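F-BAR domain only protein 1 (Danio rerio, PDB 5JP2) probably acts at an early step of clathrin-mediated endocytosis, carries a mu homology domain that binds an Eps15 peptide, and may regulate Bmp signalling. Local coordinates at residues 67-72 and 260-265; 177-182 and 212-217; 40-45 and 132-137; 183-188 and 228-233; 58-63 and 108-113. One frame throughout, in Å; residues are numbered along the deposited sequence.

Contact 1. Residues 67-72 and 260-265; sequences VLSFRL and ELVGSR
Arg71 and Glu260 face each other as a hydrogen-bonded pair of an antiparallel ladder, in which strand 258-261 forms an edge of a four-stranded sheet of the mu homology domain. Arg71 N meets Glu260 O at 2.8 Å, nearly along the C=O axis, and Glu260 N returns the bond to Arg71 O. One step on, Phe70 and Leu261 make the non-hydrogen-bonded pair; beyond it Val262 N reaches Ser69 O at 3.0 Å, standing 45° above the carbonyl plane.

The side chains of Arg71 and Glu260 run side by side in the same direction, yet their charged ends meet loosely: Arg71 NE lies 3.7 Å from Glu260 OE2, a long salt bridge, with guanidinium and carboxylate planes 88° apart. The stronger partner of the guanidinium is Asp101 on the adjoining strand 99-104, bound through NH1. A turn about the CG-CD bond (chi3 -60°) swings NE out of the extended run, and Val262 crosses the arginine at about a right angle, setting CG2 3.8 Å from Arg71 NH2. An alanine in place of Arg71 would probably leave Asp101 without this ionic mate and open a gap beside the Val262 methyls.

On the face of Phe70 and Leu261, Leu261 CD2 lies 4.0 Å from Phe70 CB, while the phenyl ring leads away toward Phe102. Further out, Ser69 OG is tied to Phe102 O. A water extends the ladder, accepting from Ser69 N at 2.9 Å and lying 2.6 Å from Val262 O, to which it probably donates.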
# COMPACT_ATOMS: atom_id res chain seq x y z
N VAL B 67 -28.38 -7.38 -7.50
CA VAL B 67 -27.02 -7.90 -7.53
C VAL B 67 -26.01 -6.77 -7.45
O VAL B 67 -25.93 -5.93 -8.35
CB VAL B 67 -26.80 -8.73 -8.80
CG1 VAL B 67 -25.37 -9.22 -8.89
CG2 VAL B 67 -27.78 -9.87 -8.84
N LEU B 68 -25.21 -6.77 -6.40
CA LEU B 68 -24.10 -5.85 -6.28
C LEU B 68 -22.98 -6.29 -7.20
O LEU B 68 -22.49 -7.42 -7.10
CB LEU B 68 -23.64 -5.79 -4.83
CG LEU B 68 -22.41 -4.96 -4.52
CD1 LEU B 68 -22.57 -3.57 -5.03
CD2 LEU B 68 -22.18 -4.96 -3.05
N SER B 69 -22.58 -5.43 -8.12
CA SER B 69 -21.62 -5.75 -9.16
C SER B 69 -20.55 -4.68 -9.22
O SER B 69 -20.85 -3.50 -9.05
CB SER B 69 -22.30 -5.87 -10.50
OG SER B 69 -21.35 -6.11 -11.51
N PHE B 70 -19.30 -5.07 -9.45
CA PHE B 70 -18.23 -4.08 -9.54
C PHE B 70 -17.21 -4.45 -10.61
O PHE B 70 -17.22 -5.55 -11.15
CB PHE B 70 -17.55 -3.86 -8.20
CG PHE B 70 -16.77 -5.03 -7.69
CD1 PHE B 70 -15.44 -5.20 -8.06
CD2 PHE B 70 -17.33 -5.91 -6.80
CE1 PHE B 70 -14.71 -6.25 -7.58
CE2 PHE B 70 -16.59 -6.96 -6.32
CZ PHE B 70 -15.28 -7.13 -6.70
N ARG B 71 -16.34 -3.50 -10.91
CA ARG B 71 -15.36 -3.60 -11.98
C ARG B 71 -13.99 -3.18 -11.48
O ARG B 71 -13.86 -2.18 -10.78
CB ARG B 71 -15.78 -2.69 -13.13
CG ARG B 71 -15.06 -2.88 -14.41
CD ARG B 71 -15.33 -1.72 -15.36
NE ARG B 71 -16.75 -1.58 -15.68
CZ ARG B 71 -17.39 -2.32 -16.57
NH1 ARG B 71 -16.76 -3.28 -17.24
NH2 ARG B 71 -18.68 -2.11 -16.78
N LEU B 72 -12.95 -3.93 -11.85
CA LEU B 72 -11.58 -3.47 -11.67
C LEU B 72 -11.07 -2.82 -12.94
O LEU B 72 -11.24 -3.36 -14.03
CB LEU B 72 -10.65 -4.61 -11.28
CG LEU B 72 -11.08 -5.52 -10.14
CD1 LEU B 72 -10.09 -6.64 -10.04
CD2 LEU B 72 -11.14 -4.74 -8.84
N GLU B 260 -14.67 0.43 -9.57
CA GLU B 260 -15.89 1.20 -9.76
C GLU B 260 -17.08 0.25 -9.84
O GLU B 260 -16.95 -0.88 -10.30
CB GLU B 260 -15.81 2.07 -11.02
CG GLU B 260 -15.95 1.33 -12.31
CD GLU B 260 -15.63 2.20 -13.52
OE1 GLU B 260 -14.96 3.23 -13.33
OE2 GLU B 260 -16.06 1.86 -14.64
N LEU B 261 -18.23 0.72 -9.37
CA LEU B 261 -19.43 -0.11 -9.36
C LEU B 261 -20.04 -0.16 -10.74
O LEU B 261 -19.83 0.72 -11.57
CB LEU B 261 -20.45 0.44 -8.38
CG LEU B 261 -20.07 0.49 -6.91
CD1 LEU B 261 -21.29 0.83 -6.07
CD2 LEU B 261 -19.47 -0.82 -6.48
N VAL B 262 -20.80 -1.21 -11.00
CA VAL B 262 -21.48 -1.40 -12.28
C VAL B 262 -22.97 -1.43 -11.98
O VAL B 262 -23.45 -2.33 -11.28
CB VAL B 262 -21.04 -2.67 -13.00
CG1 VAL B 262 -21.69 -2.74 -14.34
CG2 VAL B 262 -19.54 -2.70 -13.13
N GLY B 263 -23.69 -0.45 -12.50
CA GLY B 263 -25.09 -0.31 -12.19
C GLY B 263 -25.32 0.80 -11.19
O GLY B 263 -24.42 1.22 -10.45
N SER B 264 -26.55 1.29 -11.18
CA SER B 264 -26.93 2.43 -10.36
C SER B 264 -27.62 2.03 -9.07
O SER B 264 -27.96 2.91 -8.28
CB SER B 264 -27.83 3.37 -11.15
OG SER B 264 -28.94 2.66 -11.68
N ARG B 265 -27.84 0.74 -8.83
CA ARG B 265 -28.64 0.34 -7.68
C ARG B 265 -27.88 0.53 -6.38
O ARG B 265 -28.50 0.68 -5.33
CB ARG B 265 -29.07 -1.12 -7.82
CG ARG B 265 -30.18 -1.54 -6.88
CD ARG B 265 -31.52 -0.89 -7.25
NE ARG B 265 -32.54 -1.05 -6.21
CZ ARG B 265 -32.52 -0.43 -5.04
NH1 ARG B 265 -31.52 0.39 -4.72
NH2 ARG B 265 -33.50 -0.63 -4.17
O HOH W 1 -24.15 -3.07 -8.84

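Contact 2. Residues 177-182 and 212-217; sequences TSVQVL and ANLSPT
Val179 and Leu214 make the tightly packed part of this contact: Val179 CG1 and Leu214 CD1 approach to 4.1 Å, the two buried side chains crossing at about a right angle. Leu214 CG stands beside the backbone N (chi1 -53°), anti to the carbonyl carbon, and CD1 extends from it to the valine. The other valine methyl, CG2, is turned to the backbone and rests 4.2 Å from Ala212 O. Tyr164 on strand 157-166 packs on Leu214 and Phe247 on strand 242-250 packs on Val179, so this apolar pair belongs to a larger hydrophobic interior.

The setting is the point where strand 179-184 enters the nine-stranded mixed sheet of the mu homology domain. The chain turns a corner at Ser178, and residues 212-217 form the irregular link between the neighbouring strand 206-210 and the short helix 219-222. A backbone hydrogen bond between Val179 and Leu211 still joins strand 179-184 to the residue just before the link; beyond it the link diverges and side chains and water take over.

The contrast lies at Asn213 and Thr177, nearer the solvent. Here a carboxamide lies against hydrocarbon: Asn213 OD1 is 3.6 Å from Thr177 CB, while Asn213 ND2 is 3.8 Å from Thr177 CG2, the two side chains meeting at a slant. The same Asn213 OD1 accepts a hydrogen bond of 2.7 Å from a water, and that water in turn accepts one of 3.1 Å from Val179 N.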
# COMPACT_ATOMS: atom_id res chain seq x y z
N THR B 177 4.90 10.21 3.14
CA THR B 177 5.00 10.73 4.49
C THR B 177 5.59 9.67 5.41
O THR B 177 5.82 8.55 5.01
CB THR B 177 3.63 11.22 4.99
OG1 THR B 177 2.75 10.11 5.19
CG2 THR B 177 3.00 12.13 3.96
N SER B 178 5.81 10.05 6.67
CA SER B 178 6.49 9.21 7.65
C SER B 178 7.77 8.60 7.08
O SER B 178 8.07 7.42 7.28
CB SER B 178 5.55 8.13 8.17
OG SER B 178 4.55 8.68 8.99
N VAL B 179 8.54 9.41 6.37
CA VAL B 179 9.72 8.94 5.66
C VAL B 179 10.88 8.79 6.64
O VAL B 179 11.24 9.72 7.35
CB VAL B 179 10.09 9.89 4.52
CG1 VAL B 179 11.25 9.32 3.73
CG2 VAL B 179 8.90 10.12 3.62
N GLN B 180 11.46 7.59 6.66
CA GLN B 180 12.60 7.26 7.50
C GLN B 180 13.64 6.51 6.67
O GLN B 180 13.30 5.75 5.77
CB GLN B 180 12.20 6.38 8.68
CG GLN B 180 11.37 7.04 9.72
CD GLN B 180 11.13 6.12 10.89
OE1 GLN B 180 11.52 4.97 10.86
NE2 GLN B 180 10.51 6.64 11.94
N VAL B 181 14.90 6.68 7.03
CA VAL B 181 15.99 5.94 6.41
C VAL B 181 16.78 5.29 7.53
O VAL B 181 17.19 5.96 8.47
CB VAL B 181 16.90 6.83 5.55
CG1 VAL B 181 18.05 6.00 4.95
CG2 VAL B 181 16.10 7.48 4.48
N LEU B 182 16.99 3.99 7.40
CA LEU B 182 17.60 3.18 8.45
C LEU B 182 18.87 2.53 7.91
O LEU B 182 18.84 1.84 6.89
CB LEU B 182 16.63 2.11 8.93
CG LEU B 182 15.28 2.66 9.41
CD1 LEU B 182 14.23 1.59 9.41
CD2 LEU B 182 15.46 3.20 10.78
N ALA B 212 11.82 14.92 5.67
CA ALA B 212 10.60 15.66 5.43
C ALA B 212 9.76 14.91 4.40
O ALA B 212 10.27 14.07 3.66
CB ALA B 212 10.91 17.06 4.93
N ASN B 213 8.47 15.20 4.38
CA ASN B 213 7.61 14.58 3.39
C ASN B 213 8.15 14.86 2.00
O ASN B 213 8.70 15.92 1.73
CB ASN B 213 6.19 15.12 3.50
CG ASN B 213 5.55 14.78 4.80
OD1 ASN B 213 6.01 13.91 5.53
ND2 ASN B 213 4.46 15.46 5.11
N LEU B 214 7.98 13.89 1.10
CA LEU B 214 8.51 14.00 -0.25
C LEU B 214 7.38 14.06 -1.25
O LEU B 214 6.38 13.36 -1.11
CB LEU B 214 9.39 12.82 -0.60
CG LEU B 214 10.49 12.55 0.40
CD1 LEU B 214 11.04 11.22 0.08
CD2 LEU B 214 11.54 13.62 0.31
N SER B 215 7.57 14.88 -2.26
CA SER B 215 6.56 15.04 -3.27
C SER B 215 7.20 15.02 -4.65
O SER B 215 8.27 15.59 -4.85
CB SER B 215 5.81 16.36 -3.06
OG SER B 215 4.97 16.64 -4.16
N PRO B 216 6.56 14.37 -5.62
CA PRO B 216 7.10 14.40 -6.98
C PRO B 216 6.98 15.76 -7.63
O PRO B 216 7.67 16.02 -8.62
CB PRO B 216 6.25 13.35 -7.71
CG PRO B 216 4.99 13.25 -6.91
CD PRO B 216 5.37 13.51 -5.50
N THR B 217 6.13 16.64 -7.09
CA THR B 217 5.78 17.88 -7.77
C THR B 217 6.96 18.84 -7.87
O THR B 217 7.02 19.62 -8.82
CB THR B 217 4.62 18.55 -7.04
OG1 THR B 217 5.03 18.91 -5.71
CG2 THR B 217 3.43 17.61 -6.97
O HOH W 2 8.16 12.46 6.22

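Contact 3. Residues 40-45 and 132-137; sequences LVKITG and KYQASS
The Tyr133 ring has Gly45 over one face: Gly45 CA sits 3.7 Å from the ring centroid and 18° off its normal, a CH-pi contact displaced somewhat toward the rim. Gly45 C lies over the same ring, 3.5 Å from Tyr133 CE1. A chi1 of 60° puts CG between the backbone N and the carbonyl carbon, and the ring extends from there over the glycine. A CB on Gly45 would collide with Tyr133 CZ, so this CH-pi contact depends on the bare glycine. At the end of the ring, the hydroxyl is hydrogen-bonded to Glu25 on strand 17-31.

An aromatic laid over a glycine of the adjacent antiparallel strand is a recognised pairing of beta sheets, and here it involves a directly opposed hydrogen-bonded pair, Gly45 and Tyr133, in the ladder between two long neighbouring strands, 39-52 and 125-137. Six backbone bonds join residues 40-45 to 132-137, among them Ile43 N to Ala135 O at 2.7 Å with an N-H...O angle of 172°. The face of the sheet that bears Tyr133 also carries Ile43 and Ala135, whose CB atoms are 4.3 Å apart, both buried.

On the reverse face the character changes. Lys42 and Gln134 are offset diagonal neighbours that slant across one another, Lys42 CD lying 3.7 Å from Gln134 NE2, and Lys42 CG passes 3.9 Å from Ser136 OG.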
# COMPACT_ATOMS: atom_id res chain seq x y z
N LEU B 40 14.54 -4.48 -8.23
CA LEU B 40 13.39 -5.36 -8.25
C LEU B 40 12.28 -4.75 -7.41
O LEU B 40 12.53 -4.28 -6.31
CB LEU B 40 13.75 -6.73 -7.70
CG LEU B 40 15.12 -7.28 -8.11
CD1 LEU B 40 15.65 -8.26 -7.07
CD2 LEU B 40 15.00 -7.95 -9.46
N VAL B 41 11.05 -4.79 -7.91
CA VAL B 41 9.89 -4.28 -7.19
C VAL B 41 8.80 -5.35 -7.11
O VAL B 41 8.47 -5.99 -8.11
CB VAL B 41 9.35 -3.01 -7.87
CG1 VAL B 41 8.11 -2.53 -7.16
CG2 VAL B 41 10.39 -1.93 -7.84
N LYS B 42 8.22 -5.52 -5.92
CA LYS B 42 7.04 -6.35 -5.71
C LYS B 42 5.97 -5.59 -4.92
O LYS B 42 6.19 -5.21 -3.77
CB LYS B 42 7.37 -7.65 -4.98
CG LYS B 42 6.18 -8.61 -4.93
CD LYS B 42 6.47 -9.92 -4.22
CE LYS B 42 6.54 -9.73 -2.73
NZ LYS B 42 6.37 -11.00 -2.00
N ILE B 43 4.80 -5.41 -5.52
CA ILE B 43 3.66 -4.79 -4.85
C ILE B 43 2.63 -5.86 -4.52
O ILE B 43 2.29 -6.68 -5.37
CB ILE B 43 3.04 -3.69 -5.72
CG1 ILE B 43 4.08 -2.61 -6.00
CG2 ILE B 43 1.85 -3.09 -5.02
CD1 ILE B 43 3.74 -1.77 -7.15
N THR B 44 2.13 -5.83 -3.30
CA THR B 44 1.09 -6.73 -2.85
C THR B 44 -0.11 -5.93 -2.39
O THR B 44 0.02 -5.01 -1.58
CB THR B 44 1.60 -7.61 -1.73
OG1 THR B 44 2.75 -8.31 -2.21
CG2 THR B 44 0.56 -8.60 -1.36
N GLY B 45 -1.28 -6.26 -2.91
CA GLY B 45 -2.44 -5.44 -2.65
C GLY B 45 -3.62 -6.23 -2.15
O GLY B 45 -3.72 -7.44 -2.35
N LYS B 132 -7.00 -10.40 -3.39
CA LYS B 132 -5.57 -10.22 -3.19
C LYS B 132 -4.92 -10.18 -4.56
O LYS B 132 -5.40 -10.80 -5.51
CB LYS B 132 -4.96 -11.35 -2.38
CG LYS B 132 -5.68 -11.66 -1.11
CD LYS B 132 -5.77 -10.49 -0.18
CE LYS B 132 -6.16 -10.95 1.20
NZ LYS B 132 -6.34 -9.82 2.15
N TYR B 133 -3.82 -9.43 -4.69
CA TYR B 133 -3.19 -9.32 -5.99
C TYR B 133 -1.73 -8.91 -5.83
O TYR B 133 -1.30 -8.49 -4.76
CB TYR B 133 -3.94 -8.34 -6.91
CG TYR B 133 -4.07 -6.93 -6.42
CD1 TYR B 133 -5.08 -6.58 -5.54
CD2 TYR B 133 -3.18 -5.96 -6.82
CE1 TYR B 133 -5.20 -5.29 -5.09
CE2 TYR B 133 -3.29 -4.67 -6.36
CZ TYR B 133 -4.31 -4.34 -5.50
OH TYR B 133 -4.42 -3.06 -5.04
N GLN B 134 -0.98 -9.07 -6.91
CA GLN B 134 0.47 -8.99 -6.89
C GLN B 134 0.96 -8.35 -8.17
O GLN B 134 0.41 -8.61 -9.23
CB GLN B 134 1.07 -10.38 -6.75
CG GLN B 134 2.34 -10.47 -5.97
CD GLN B 134 2.77 -11.90 -5.80
OE1 GLN B 134 2.36 -12.77 -6.56
NE2 GLN B 134 3.59 -12.16 -4.79
N ALA B 135 1.99 -7.51 -8.06
CA ALA B 135 2.62 -6.93 -9.23
C ALA B 135 4.12 -6.87 -9.02
O ALA B 135 4.57 -6.43 -7.97
CB ALA B 135 2.07 -5.53 -9.52
N SER B 136 4.87 -7.32 -10.01
CA SER B 136 6.32 -7.42 -9.94
C SER B 136 6.95 -6.75 -11.14
O SER B 136 6.39 -6.80 -12.24
CB SER B 136 6.80 -8.86 -9.89
OG SER B 136 6.29 -9.54 -8.76
N SER B 137 8.10 -6.13 -10.94
CA SER B 137 8.80 -5.52 -12.06
C SER B 137 10.29 -5.44 -11.76
O SER B 137 10.70 -5.43 -10.60
CB SER B 137 8.25 -4.14 -12.38
OG SER B 137 8.38 -3.86 -13.75

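Contact 4. Residues 183-188 and 228-233; sequences LPLDHS and ASWQCL
Ser188 OG donates a hydrogen bond to Asp186 OD2 at 3.2 Å and, across the contact, touches Cys232 SG at 3.7 Å. The carboxylate oxygen is met on its anti side, 30° out of the carboxylate plane. The bond spans a turn within residues 183-188, and the hydroxyl also lies beside the cysteine sulfur, where oxygen and sulfur meet by simple contact.

Away from this exposed end the interaction becomes apolar and centres on the indole of Trp230. Leu185 CD1 stands over one face of the ring system, 3.5 Å from the centroid of the five-membered ring and 16° off its normal, a close CH-pi contact. The nearest ring atom is Trp230 CE2, 3.4 Å from Leu185 CD1. The two side chains slide past each other in opposite directions, and the second leucine methyl, CD2, lies 4.2 Å from Trp230 CD2.

Two sheets of the mu homology domain meet here face to face, as in a beta sandwich: strand 179-184 comes from the nine-stranded mixed sheet and strand 223-231 from a four-stranded antiparallel one. The trace of residues 183-188 runs 30° from that of 228-232, with the side chains filling the space between. Leu183 and the indole reach toward each other tip to tip, Leu183 CD2 4.0 Å from Trp230 CZ3. An alanine in place of Trp230 would probably open a gap beneath Leu185 and leave Leu183 CD2 without its ring partner. The backbone of Leu185 is held too, its carbonyl oxygen accepting a hydrogen bond from Trp200 NE1.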
# COMPACT_ATOMS: atom_id res chain seq x y z
N LEU B 183 19.97 2.78 8.59
CA LEU B 183 21.24 2.13 8.30
C LEU B 183 21.67 1.35 9.54
O LEU B 183 21.99 1.97 10.57
CB LEU B 183 22.30 3.15 7.90
CG LEU B 183 23.73 2.66 7.75
CD1 LEU B 183 23.86 1.63 6.65
CD2 LEU B 183 24.61 3.83 7.48
N PRO B 184 21.68 0.02 9.52
CA PRO B 184 22.10 -0.70 10.72
C PRO B 184 23.60 -0.54 10.94
O PRO B 184 24.38 -0.56 9.99
CB PRO B 184 21.72 -2.15 10.41
CG PRO B 184 21.73 -2.23 8.97
CD PRO B 184 21.34 -0.90 8.43
N LEU B 185 23.97 -0.33 12.19
CA LEU B 185 25.36 -0.13 12.58
C LEU B 185 25.57 -0.71 13.97
O LEU B 185 24.83 -0.39 14.90
CB LEU B 185 25.71 1.35 12.57
CG LEU B 185 27.14 1.70 12.90
CD1 LEU B 185 28.04 1.07 11.87
CD2 LEU B 185 27.30 3.18 12.90
N ASP B 186 26.64 -1.47 14.13
CA ASP B 186 26.87 -2.14 15.40
C ASP B 186 27.32 -1.15 16.47
O ASP B 186 27.77 -0.04 16.18
CB ASP B 186 27.91 -3.24 15.22
CG ASP B 186 28.03 -4.15 16.41
OD1 ASP B 186 26.99 -4.46 17.04
OD2 ASP B 186 29.16 -4.56 16.73
N HIS B 187 27.26 -1.59 17.73
CA HIS B 187 27.61 -0.71 18.84
C HIS B 187 29.11 -0.58 19.03
O HIS B 187 29.55 0.16 19.90
CB HIS B 187 26.96 -1.20 20.14
CG HIS B 187 27.36 -2.59 20.53
ND1 HIS B 187 28.66 -2.95 20.77
CD2 HIS B 187 26.62 -3.70 20.74
CE1 HIS B 187 28.72 -4.22 21.09
NE2 HIS B 187 27.49 -4.71 21.08
N SER B 188 29.91 -1.30 18.25
CA SER B 188 31.36 -1.21 18.29
C SER B 188 31.91 -0.11 17.40
O SER B 188 33.13 0.04 17.31
CB SER B 188 31.97 -2.55 17.89
OG SER B 188 31.81 -2.76 16.50
N ALA B 228 26.94 8.86 5.98
CA ALA B 228 27.48 8.63 7.31
C ALA B 228 28.81 7.91 7.17
O ALA B 228 29.05 7.21 6.19
CB ALA B 228 26.52 7.80 8.16
N SER B 229 29.66 8.08 8.18
CA SER B 229 30.96 7.44 8.24
C SER B 229 31.28 7.08 9.68
O SER B 229 30.79 7.71 10.61
CB SER B 229 32.07 8.33 7.70
OG SER B 229 32.12 9.51 8.47
N TRP B 230 32.11 6.06 9.85
CA TRP B 230 32.50 5.61 11.18
C TRP B 230 33.80 4.82 11.07
O TRP B 230 34.33 4.62 9.97
CB TRP B 230 31.40 4.75 11.79
CG TRP B 230 31.09 3.54 10.97
CD1 TRP B 230 31.64 2.30 11.10
CD2 TRP B 230 30.16 3.46 9.89
NE1 TRP B 230 31.11 1.46 10.16
CE2 TRP B 230 30.20 2.14 9.41
CE3 TRP B 230 29.29 4.37 9.29
CZ2 TRP B 230 29.41 1.72 8.36
CZ3 TRP B 230 28.52 3.95 8.25
CH2 TRP B 230 28.58 2.63 7.79
N GLN B 231 34.31 4.38 12.22
CA GLN B 231 35.50 3.55 12.28
C GLN B 231 35.13 2.25 12.97
O GLN B 231 34.33 2.26 13.91
CB GLN B 231 36.65 4.20 13.04
CG GLN B 231 37.37 5.29 12.29
CD GLN B 231 38.32 6.06 13.17
OE1 GLN B 231 38.60 5.66 14.30
NE2 GLN B 231 38.78 7.22 12.69
N CYS B 232 35.68 1.14 12.49
CA CYS B 232 35.41 -0.17 13.06
C CYS B 232 36.72 -0.92 13.17
O CYS B 232 37.40 -1.14 12.16
CB CYS B 232 34.41 -0.94 12.20
SG CYS B 232 33.23 -1.92 13.15
N LEU B 233 37.07 -1.33 14.39
CA LEU B 233 38.37 -1.96 14.61
C LEU B 233 38.52 -3.25 13.81
O LEU B 233 39.63 -3.59 13.39
CB LEU B 233 38.58 -2.24 16.10

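Contact 5. Residues 58-63 and 108-113; sequences IFTANP and ALTLHL
Phe59 and Thr110 are where the two helices come nearest, CA to CA 5.8 Å, just before the chain leaves helical geometry at Asn62. Phe59 points at the other helix and is received by three residues spaced along one side of it. Leu113 CD1 lies in the plane of the phenyl ring at its edge, 4.0 Å from Phe59 CD2. Leu109 comes in obliquely, its CD2 4.0 Å from Phe59 CE2. Between these two leucines along the chain, Thr110 takes the root of the aromatic side chain, with Thr110 OG1 3.6 Å from Phe59 CB.

That hydroxyl stands beside its own backbone N (chi1 -57°) and has its polar partner within its own helix, the carbonyl oxygen of Met106; toward Phe59 it offers only van der Waals contact. Toward the outside the packing thins to a touch of methyls, Thr60 CG2 and Thr110 CG2 at 4.2 Å.

This is plain helix-helix packing away from the centre of the domain. Helix 55-61 follows strand 39-52, helix 106-119 precedes strand 125-137, and Leu113 continues the apolar layer onto Tyr126 and Val128 of that latter strand.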
# COMPACT_ATOMS: atom_id res chain seq x y z
N ILE B 58 -31.99 -5.21 5.31
CA ILE B 58 -32.51 -5.22 3.95
C ILE B 58 -32.27 -6.58 3.31
O ILE B 58 -33.17 -7.16 2.70
CB ILE B 58 -31.86 -4.11 3.11
CG1 ILE B 58 -32.18 -2.74 3.71
CG2 ILE B 58 -32.34 -4.18 1.69
CD1 ILE B 58 -33.62 -2.35 3.56
N PHE B 59 -31.06 -7.11 3.46
CA PHE B 59 -30.69 -8.34 2.76
C PHE B 59 -31.40 -9.55 3.34
O PHE B 59 -31.91 -10.39 2.60
CB PHE B 59 -29.18 -8.54 2.80
CG PHE B 59 -28.42 -7.70 1.81
CD1 PHE B 59 -29.05 -7.12 0.73
CD2 PHE B 59 -27.06 -7.52 1.94
CE1 PHE B 59 -28.34 -6.36 -0.18
CE2 PHE B 59 -26.35 -6.77 1.02
CZ PHE B 59 -26.99 -6.19 -0.02
N THR B 60 -31.41 -9.68 4.67
CA THR B 60 -32.10 -10.80 5.29
C THR B 60 -33.57 -10.83 4.90
O THR B 60 -34.12 -11.90 4.63
CB THR B 60 -31.95 -10.75 6.80
OG1 THR B 60 -32.74 -9.67 7.31
CG2 THR B 60 -30.51 -10.51 7.16
N ALA B 61 -34.20 -9.67 4.87
CA ALA B 61 -35.62 -9.57 4.57
C ALA B 61 -35.92 -9.84 3.10
O ALA B 61 -37.03 -10.28 2.79
CB ALA B 61 -36.14 -8.19 4.96
N ASN B 62 -34.99 -9.54 2.20
CA ASN B 62 -35.20 -9.75 0.77
C ASN B 62 -34.10 -10.65 0.23
O ASN B 62 -33.01 -10.18 -0.09
CB ASN B 62 -35.24 -8.41 0.04
CG ASN B 62 -35.64 -8.56 -1.41
OD1 ASN B 62 -35.86 -9.67 -1.89
ND2 ASN B 62 -35.71 -7.44 -2.13
N PRO B 63 -34.36 -11.95 0.12
CA PRO B 63 -33.38 -12.82 -0.55
C PRO B 63 -33.22 -12.51 -2.02
O PRO B 63 -32.23 -12.94 -2.63
CB PRO B 63 -33.95 -14.23 -0.31
CG PRO B 63 -34.87 -14.09 0.86
CD PRO B 63 -35.45 -12.71 0.75
N ALA B 108 -24.92 -15.84 -0.36
CA ALA B 108 -23.73 -15.99 0.47
C ALA B 108 -23.37 -14.68 1.16
O ALA B 108 -23.08 -14.67 2.36
CB ALA B 108 -22.56 -16.49 -0.38
N LEU B 109 -23.40 -13.57 0.43
CA LEU B 109 -23.12 -12.27 1.03
C LEU B 109 -24.05 -11.98 2.20
O LEU B 109 -23.61 -11.52 3.25
CB LEU B 109 -23.22 -11.16 -0.01
CG LEU B 109 -22.95 -9.77 0.55
CD1 LEU B 109 -21.54 -9.71 1.11
CD2 LEU B 109 -23.19 -8.68 -0.47
N THR B 110 -25.35 -12.25 2.03
CA THR B 110 -26.30 -12.06 3.12
C THR B 110 -25.92 -12.86 4.34
O THR B 110 -25.90 -12.34 5.46
CB THR B 110 -27.71 -12.43 2.67
OG1 THR B 110 -28.07 -11.67 1.52
CG2 THR B 110 -28.70 -12.18 3.76
N LEU B 111 -25.66 -14.16 4.16
CA LEU B 111 -25.27 -14.99 5.28
C LEU B 111 -23.99 -14.49 5.91
O LEU B 111 -23.83 -14.51 7.14
CB LEU B 111 -25.10 -16.44 4.83
CG LEU B 111 -26.39 -17.15 4.47
CD1 LEU B 111 -26.12 -18.53 3.96
CD2 LEU B 111 -27.26 -17.23 5.70
N HIS B 112 -23.06 -14.02 5.09
CA HIS B 112 -21.77 -13.57 5.61
C HIS B 112 -21.93 -12.35 6.50
O HIS B 112 -21.30 -12.27 7.56
CB HIS B 112 -20.82 -13.28 4.45
CG HIS B 112 -19.49 -12.78 4.90
ND1 HIS B 112 -18.43 -13.61 5.16
CD2 HIS B 112 -19.05 -11.52 5.16
CE1 HIS B 112 -17.39 -12.89 5.55
NE2 HIS B 112 -17.75 -11.63 5.56
N LEU B 113 -22.75 -11.39 6.09
CA LEU B 113 -22.95 -10.22 6.92
C LEU B 113 -23.75 -10.57 8.17
O LEU B 113 -23.49 -10.02 9.24
CB LEU B 113 -23.63 -9.11 6.12
CG LEU B 113 -22.84 -8.65 4.90
CD1 LEU B 113 -23.69 -7.77 4.02
CD2 LEU B 113 -21.56 -7.95 5.30

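How the contacts relate
The five contacts run from regular backbone pairing to pure side-chain packing. Contacts 1 and 3 are antiparallel ladders in different sheets: the centre of contact 3 lies about 9 Å from the chain's centre, between long strands of the nine-stranded sheet, whereas contact 1 joins an edge strand and adds a water and a long salt bridge to its three direct bonds. Contacts 2 and 4 share strand 179-184, one at its entry with a water bridge through exposed Asn213, the other at its exit with an indole between sheets. Contacts 1 to 4 are partly buried; contact 5, helical and buried, has its centre about 17 Å from that of contact 1 and about 60 Å from that of contact 4.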